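Local coordinates for protein DsvD (Desulfovibrio vulgaris, PDB 1UCR), which may play an essential role in dissimilatory sulfite reduction and possibly interacts with DNA through a winged-helix motif, at residues B[23-27]-B[39-43]. Numbering follows the deposited sequence. Where two conformers were deposited one is given.
Sequences YFNDF and VKKIL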
loop_
_atom_site.group_PDB
_atom_site.type_symbol
_atom_site.label_atom_id
_atom_site.label_comp_id
_atom_site.label_asym_id
_atom_site.label_seq_id
_atom_site.Cartn_x
_atom_site.Cartn_y
_atom_site.Cartn_z
ATOM N N TYR B 23 10.074 8.490 -9.580
ATOM C CA TYR B 23 11.023 7.787 -10.435
ATOM C C TYR B 23 11.943 6.876 -9.660
ATOM O O TYR B 23 12.272 7.153 -8.519
ATOM C CB TYR B 23 11.923 8.818 -11.175
ATOM C CG TYR B 23 11.103 9.634 -12.153
ATOM C CD1 TYR B 23 10.898 11.001 -11.935
ATOM C CD2 TYR B 23 10.555 9.079 -13.296
ATOM C CE1 TYR B 23 10.161 11.751 -12.858
ATOM C CE2 TYR B 23 9.812 9.772 -14.189
ATOM C CZ TYR B 23 9.625 11.141 -13.952
ATOM O OH TYR B 23 8.839 11.831 -14.864
ATOM N N PHE B 24 12.441 5.843 -10.339
ATOM C CA PHE B 24 13.530 5.061 -9.752
ATOM C C PHE B 24 14.612 5.945 -9.183
ATOM O O PHE B 24 15.064 5.779 -8.054
ATOM C CB PHE B 24 14.090 4.152 -10.865
ATOM C CG PHE B 24 15.307 3.386 -10.349
ATOM C CD1 PHE B 24 15.196 2.443 -9.316
ATOM C CD2 PHE B 24 16.569 3.630 -10.835
ATOM C CE1 PHE B 24 16.306 1.785 -8.817
ATOM C CE2 PHE B 24 17.710 2.943 -10.384
ATOM C CZ PHE B 24 17.576 2.010 -9.357
ATOM N N ASN B 25 15.041 6.978 -9.919
ATOM C CA ASN B 25 16.133 7.817 -9.495
ATOM C C ASN B 25 15.747 8.761 -8.368
ATOM O O ASN B 25 16.622 9.262 -7.683
ATOM C CB ASN B 25 16.706 8.623 -10.664
ATOM C CG ASN B 25 17.532 7.830 -11.624
ATOM O OD1 ASN B 25 17.825 6.663 -11.419
ATOM N ND2 ASN B 25 17.915 8.491 -12.698
ATOM N N ASP B 26 14.433 8.974 -8.114
ATOM C CA ASP B 26 14.075 9.665 -6.879
ATOM C C ASP B 26 14.504 8.850 -5.647
ATOM O O ASP B 26 14.920 9.413 -4.654
ATOM C CB ASP B 26 12.567 9.923 -6.807
ATOM C CG ASP B 26 12.088 11.088 -7.681
ATOM O OD1 ASP B 26 12.717 12.164 -7.609
ATOM O OD2 ASP B 26 11.075 10.892 -8.362
ATOM N N PHE B 27 14.401 7.511 -5.756
ATOM C CA PHE B 27 14.779 6.663 -4.605
ATOM C C PHE B 27 16.280 6.590 -4.465
ATOM O O PHE B 27 16.820 6.641 -3.350
ATOM C CB PHE B 27 14.163 5.268 -4.763
ATOM C CG PHE B 27 12.657 5.333 -4.749
ATOM C CD1 PHE B 27 11.962 5.294 -5.942
ATOM C CD2 PHE B 27 11.943 5.473 -3.543
ATOM C CE1 PHE B 27 10.590 5.423 -5.971
ATOM C CE2 PHE B 27 10.562 5.542 -3.570
ATOM C CZ PHE B 27 9.894 5.515 -4.789
ATOM N N VAL B 39 19.032 -0.648 -4.628
ATOM C CA VAL B 39 17.769 0.102 -4.602
ATOM C C VAL B 39 16.770 -0.562 -5.530
ATOM O O VAL B 39 15.601 -0.757 -5.205
ATOM C CB VAL B 39 17.997 1.593 -4.937
ATOM C CG1 VAL B 39 16.658 2.334 -4.933
ATOM C CG2 VAL B 39 18.977 2.237 -3.965
ATOM N N LYS B 40 17.223 -0.950 -6.735
ATOM C CA LYS B 40 16.313 -1.640 -7.651
ATOM C C LYS B 40 15.814 -2.929 -7.035
ATOM O O LYS B 40 14.628 -3.232 -7.117
ATOM C CB LYS B 40 17.024 -1.909 -8.990
ATOM C CG LYS B 40 16.126 -2.665 -9.987
ATOM C CD LYS B 40 14.876 -1.965 -10.515
ATOM C CE LYS B 40 15.227 -0.744 -11.402
ATOM N NZ LYS B 40 13.919 -0.206 -12.020
ATOM N N LYS B 41 16.683 -3.705 -6.375
ATOM C CA LYS B 41 16.229 -4.957 -5.759
ATOM C C LYS B 41 15.223 -4.724 -4.660
ATOM O O LYS B 41 14.227 -5.445 -4.563
ATOM C CB LYS B 41 17.456 -5.731 -5.240
ATOM C CG LYS B 41 18.333 -6.379 -6.323
ATOM C CD LYS B 41 17.694 -7.585 -6.978
ATOM C CE LYS B 41 18.552 -8.275 -8.027
ATOM N NZ LYS B 41 19.915 -8.721 -7.594
ATOM N N ILE B 42 15.467 -3.733 -3.792
ATOM C CA ILE B 42 14.480 -3.582 -2.720
ATOM C C ILE B 42 13.162 -3.049 -3.203
ATOM O O ILE B 42 12.112 -3.493 -2.700
ATOM C CB ILE B 42 14.994 -2.816 -1.520
ATOM C CG1 ILE B 42 15.157 -1.369 -1.796
ATOM C CG2 ILE B 42 16.246 -3.436 -0.895
ATOM C CD1 ILE B 42 15.477 -0.569 -0.537
ATOM N N LEU B 43 13.174 -2.143 -4.188
ATOM C CA LEU B 43 11.911 -1.676 -4.747
ATOM C C LEU B 43 11.158 -2.828 -5.413
ATOM O O LEU B 43 9.918 -2.935 -5.290
ATOM C CB LEU B 43 12.190 -0.552 -5.779
ATOM C CG LEU B 43 12.667 0.756 -5.158
ATOM C CD1 LEU B 43 13.098 1.697 -6.276
ATOM C CD2 LEU B 43 11.576 1.434 -4.326
#
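In the winged-helix fold of DsvD, the first turn of helix 24-30 packs against the middle of helix 36-48, the two helices of its helix-turn-helix unit. No hydrogen bond crosses between the segments; the rings of Phe24 and Phe27 are met by Val39, Lys40 and Leu43. Phe24 (chi1 t) starts out sideways, yet its CE1 lies 3.6 Å from Lys40 N and 3.9 Å from Val39 CG1. Lys40 bends through two p torsions (chi2, chi3) that bring its end over one face of that ring: CE sits 4.0 Å from the centroid in a CH-pi contact, and NZ, 4.4 Å from the same centroid, makes an off-centre cation-pi contact. The ammonium group is also hydrogen-bonded to Tyr63 OH on strand 60-65, tying the helix pair to the sheet. The CA-to-CB bond of Phe27 points toward helix 36-48, its CB lies 3.9 Å from Val39 CG1, and the side chain also meets Val8 and Leu12 of helix 3-12. Tyr23, the N-cap residue, donates from N to Asp26 OD2 (2.9 Å). Leu43 CD1 lies 3.8 Å from both Phe24 CD1, at the ring edge, and Phe27 CD1, while CD2 covers the Phe27 face, 4.0 Å from its centroid.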